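PDB 6ANS: DUF1214 domain-containing protein from Burkholderia cenocepacia, which is of unknown function but belongs to the DUF1214 family, with two similar sets of beta-sheets and a group of helices, and forms a two-chain assembly. Local coordinates for residues K45-R53 and R63-S71. Numbering follows the deposited sequence.
Sequences KRSGEQILR and RAEGFRYLS
Ile51 drops as a knob into a hole on helix 60-83 lined by Arg63, Gly66, Phe67 and Leu70, and this buried packing makes a helical hairpin of helices 48-52 and 60-83. The short segments run nearly antiparallel, at 156°, with their axes 9.4 Å apart. Gly66 lets the backbones draw together: its CA lies 5.7 Å from the CA of Ile51, and Ile51 CD1 rests 3.4 Å from Gly66 O.

Both branches of the isoleucine are used. Anti to the backbone N, Ile51 CG2 stands over the middle of the Phe67 ring in a CH-pi contact, 3.9 Å from its centroid and 13° off the normal. CG1 instead slides alongside Leu70, whose CD1 also packs against the backbone at Ser47 and Gly48. Gly48 CA and Leu52 CD2 meet the Phe67 ring at its edge, so the ring has helix 48-52 along one face and part of its rim. Trp37 of the second subunit meets the same ring, and also packs on Leu70, which places this hairpin at the dimer interface. Helix 224-251 of the same chain also touches Ser47, Gln50 and Arg53.

At the loop end of the hairpin, the Arg63 chain bends twice, at chi2 and chi3, bringing its guanidinium back across Leu52. Leu52 CD2 lies over one face of the Arg63 guanidinium, 3.3 Å from Arg63 NH1 and offset toward the rim. Arg63 NH1 hydrogen-bonds to Leu32 O of the second subunit, while two waters in the guanidinium plane link the arginine to the end of helix 48-52. One accepts from Arg63 NE and lies within hydrogen-bonding distance of Ile51 O. The other accepts from Arg63 NH2 and sits 2.8 Å from Arg53 O.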
loop_
_atom_site.group_PDB
_atom_site.type_symbol
_atom_site.label_atom_id
_atom_site.label_comp_id
_atom_site.label_asym_id
_atom_site.label_seq_id
_atom_site.Cartn_x
_atom_site.Cartn_y
_atom_site.Cartn_z
ATOM N N LYS A 45 -0.476 -16.302 12.589
ATOM C CA LYS A 45 -1.581 -16.819 13.385
ATOM C C LYS A 45 -1.327 -16.605 14.870
ATOM O O LYS A 45 -2.193 -16.097 15.588
ATOM C CB LYS A 45 -1.804 -18.305 13.073
ATOM C CG LYS A 45 -2.932 -18.968 13.861
ATOM C CD LYS A 45 -3.381 -20.277 13.158
ATOM C CE LYS A 45 -2.268 -21.323 13.128
ATOM N NZ LYS A 45 -2.705 -22.616 12.525
ATOM N N ARG A 46 -0.121 -16.962 15.337
ATOM C CA ARG A 46 0.209 -16.846 16.750
ATOM C C ARG A 46 0.133 -15.400 17.237
ATOM O O ARG A 46 -0.135 -15.157 18.420
ATOM C CB ARG A 46 1.603 -17.420 16.991
ATOM C CG ARG A 46 1.930 -17.668 18.438
ATOM C CD ARG A 46 3.277 -18.363 18.600
ATOM N NE ARG A 46 4.389 -17.494 18.206
ATOM C CZ ARG A 46 5.322 -17.845 17.325
ATOM N NH1 ARG A 46 5.286 -19.057 16.777
ATOM N NH2 ARG A 46 6.295 -16.998 17.008
ATOM N N SER A 47 0.328 -14.432 16.340
ATOM C CA SER A 47 0.178 -13.023 16.701
ATOM C C SER A 47 -1.217 -12.694 17.217
ATOM O O SER A 47 -1.372 -11.710 17.941
ATOM C CB SER A 47 0.465 -12.134 15.500
ATOM O OG SER A 47 1.822 -12.197 15.139
ATOM N N GLY A 48 -2.234 -13.483 16.853
ATOM C CA GLY A 48 -3.571 -13.274 17.394
ATOM C C GLY A 48 -3.624 -13.304 18.909
ATOM O O GLY A 48 -4.516 -12.691 19.503
ATOM N N GLU A 49 -2.675 -13.992 19.551
ATOM C CA GLU A 49 -2.640 -14.024 21.013
ATOM C C GLU A 49 -2.391 -12.644 21.606
ATOM O O GLU A 49 -2.817 -12.370 22.734
ATOM C CB GLU A 49 -1.577 -15.010 21.489
ATOM C CG GLU A 49 -1.850 -16.449 21.032
ATOM C CD GLU A 49 -0.664 -17.389 21.235
ATOM O OE1 GLU A 49 0.407 -16.928 21.687
ATOM O OE2 GLU A 49 -0.802 -18.596 20.933
ATOM N N GLN A 50 -1.697 -11.762 20.880
ATOM C CA GLN A 50 -1.521 -10.402 21.389
ATOM C C GLN A 50 -2.847 -9.643 21.466
ATOM O O GLN A 50 -2.992 -8.734 22.290
ATOM C CB GLN A 50 -0.539 -9.629 20.509
ATOM C CG GLN A 50 0.827 -10.252 20.425
ATOM C CD GLN A 50 1.441 -10.450 21.792
ATOM O OE1 GLN A 50 1.233 -9.650 22.696
ATOM N NE2 GLN A 50 2.207 -11.520 21.944
ATOM N N ILE A 51 -3.818 -10.001 20.627
ATOM C CA ILE A 51 -5.130 -9.361 20.667
ATOM C C ILE A 51 -5.964 -9.952 21.792
ATOM O O ILE A 51 -6.733 -9.248 22.454
ATOM C CB ILE A 51 -5.820 -9.531 19.303
ATOM C CG1 ILE A 51 -4.884 -9.060 18.197
ATOM C CG2 ILE A 51 -7.161 -8.782 19.250
ATOM C CD1 ILE A 51 -4.333 -7.670 18.432
ATOM N N LEU A 52 -5.805 -11.254 22.032
ATOM C CA LEU A 52 -6.594 -11.988 23.007
ATOM C C LEU A 52 -6.057 -11.877 24.428
ATOM O O LEU A 52 -6.739 -12.332 25.352
ATOM C CB LEU A 52 -6.676 -13.456 22.593
ATOM C CG LEU A 52 -7.339 -13.654 21.222
ATOM C CD1 LEU A 52 -7.236 -15.109 20.766
ATOM C CD2 LEU A 52 -8.802 -13.213 21.282
ATOM N N ARG A 53 -4.866 -11.300 24.612
ATOM C CA ARG A 53 -4.284 -11.046 25.932
ATOM C C ARG A 53 -5.330 -10.603 26.940
ATOM O O ARG A 53 -6.147 -9.720 26.666
ATOM C CB ARG A 53 -3.209 -9.964 25.849
ATOM C CG ARG A 53 -1.942 -10.353 25.169
ATOM C CD ARG A 53 -1.106 -9.106 24.843
ATOM N NE ARG A 53 -0.628 -8.398 26.035
ATOM C CZ ARG A 53 0.532 -7.742 26.081
ATOM N NH1 ARG A 53 1.316 -7.738 25.020
ATOM N NH2 ARG A 53 0.915 -7.094 27.178
ATOM N N ARG A 63 -11.662 -5.436 20.184
ATOM C CA ARG A 63 -11.263 -6.768 19.751
ATOM C C ARG A 63 -11.271 -6.850 18.228
ATOM O O ARG A 63 -10.289 -7.272 17.613
ATOM C CB ARG A 63 -12.199 -7.798 20.399
ATOM C CG ARG A 63 -12.056 -9.257 19.992
ATOM C CD ARG A 63 -10.757 -9.940 20.423
ATOM N NE ARG A 63 -10.432 -9.865 21.849
ATOM C CZ ARG A 63 -10.810 -10.749 22.771
ATOM N NH1 ARG A 63 -11.573 -11.783 22.449
ATOM N NH2 ARG A 63 -10.430 -10.592 24.032
ATOM N N ALA A 64 -12.353 -6.397 17.596
ATOM C CA ALA A 64 -12.398 -6.416 16.137
ATOM C C ALA A 64 -11.279 -5.570 15.540
ATOM O O ALA A 64 -10.549 -6.023 14.653
ATOM C CB ALA A 64 -13.758 -5.926 15.645
ATOM N N GLU A 65 -11.091 -4.352 16.054
ATOM C CA GLU A 65 -10.029 -3.502 15.527
ATOM C C GLU A 65 -8.662 -4.132 15.710
ATOM O O GLU A 65 -7.783 -3.946 14.863
ATOM C CB GLU A 65 -10.078 -2.120 16.182
ATOM C CG GLU A 65 -11.217 -1.295 15.653
ATOM C CD GLU A 65 -11.203 0.138 16.123
ATOM O OE1 GLU A 65 -10.501 0.441 17.102
ATOM O OE2 GLU A 65 -11.916 0.964 15.513
ATOM N N GLY A 66 -8.474 -4.905 16.782
ATOM C CA GLY A 66 -7.187 -5.540 17.001
ATOM C C GLY A 66 -6.797 -6.502 15.898
ATOM O O GLY A 66 -5.644 -6.525 15.463
ATOM N N PHE A 67 -7.746 -7.320 15.430
ATOM C CA PHE A 67 -7.406 -8.231 14.343
ATOM C C PHE A 67 -7.217 -7.488 13.021
ATOM O O PHE A 67 -6.401 -7.904 12.188
ATOM C CB PHE A 67 -8.458 -9.337 14.232
ATOM C CG PHE A 67 -8.426 -10.310 15.386
ATOM C CD1 PHE A 67 -7.338 -11.157 15.572
ATOM C CD2 PHE A 67 -9.466 -10.355 16.300
ATOM C CE1 PHE A 67 -7.294 -12.049 16.653
ATOM C CE2 PHE A 67 -9.432 -11.235 17.378
ATOM C CZ PHE A 67 -8.351 -12.091 17.552
ATOM N N ARG A 68 -7.967 -6.413 12.781
ATOM C CA ARG A 68 -7.657 -5.607 11.604
ATOM C C ARG A 68 -6.263 -5.015 11.720
ATOM O O ARG A 68 -5.498 -4.987 10.746
ATOM C CB ARG A 68 -8.669 -4.491 11.413
ATOM C CG ARG A 68 -8.320 -3.596 10.172
ATOM C CD ARG A 68 -9.359 -2.524 9.954
ATOM N NE ARG A 68 -9.383 -1.603 11.078
ATOM C CZ ARG A 68 -10.199 -0.559 11.178
ATOM N NH1 ARG A 68 -11.075 -0.291 10.217
ATOM N NH2 ARG A 68 -10.129 0.226 12.241
ATOM N N TYR A 69 -5.920 -4.560 12.922
ATOM C CA TYR A 69 -4.591 -4.033 13.205
ATOM C C TYR A 69 -3.504 -5.021 12.805
ATOM O O TYR A 69 -2.525 -4.643 12.155
ATOM C CB TYR A 69 -4.534 -3.689 14.690
ATOM C CG TYR A 69 -3.196 -3.411 15.317
ATOM C CD1 TYR A 69 -2.407 -2.308 14.920
ATOM C CD2 TYR A 69 -2.771 -4.178 16.391
ATOM C CE1 TYR A 69 -1.195 -2.025 15.563
ATOM C CE2 TYR A 69 -1.567 -3.906 17.054
ATOM C CZ TYR A 69 -0.787 -2.843 16.643
ATOM O OH TYR A 69 0.388 -2.615 17.320
ATOM N N LEU A 70 -3.677 -6.304 13.156
ATOM C CA LEU A 70 -2.691 -7.311 12.769
ATOM C C LEU A 70 -2.537 -7.375 11.257
ATOM O O LEU A 70 -1.412 -7.404 10.739
ATOM C CB LEU A 70 -3.060 -8.698 13.323
ATOM C CG LEU A 70 -3.036 -8.972 14.826
ATOM C CD1 LEU A 70 -3.132 -10.471 15.093
ATOM C CD2 LEU A 70 -1.779 -8.391 15.477
ATOM N N SER A 71 -3.657 -7.384 10.521
ATOM C CA SER A 71 -3.545 -7.386 9.068
ATOM C C SER A 71 -2.838 -6.122 8.565
ATOM O O SER A 71 -2.129 -6.167 7.552
ATOM C CB SER A 71 -4.926 -7.537 8.426
ATOM O OG SER A 71 -5.652 -6.314 8.383
HETATM O O HOH W 1 -9.021 -7.446 22.541
HETATM O O HOH W 2 -8.577 -9.329 25.371
#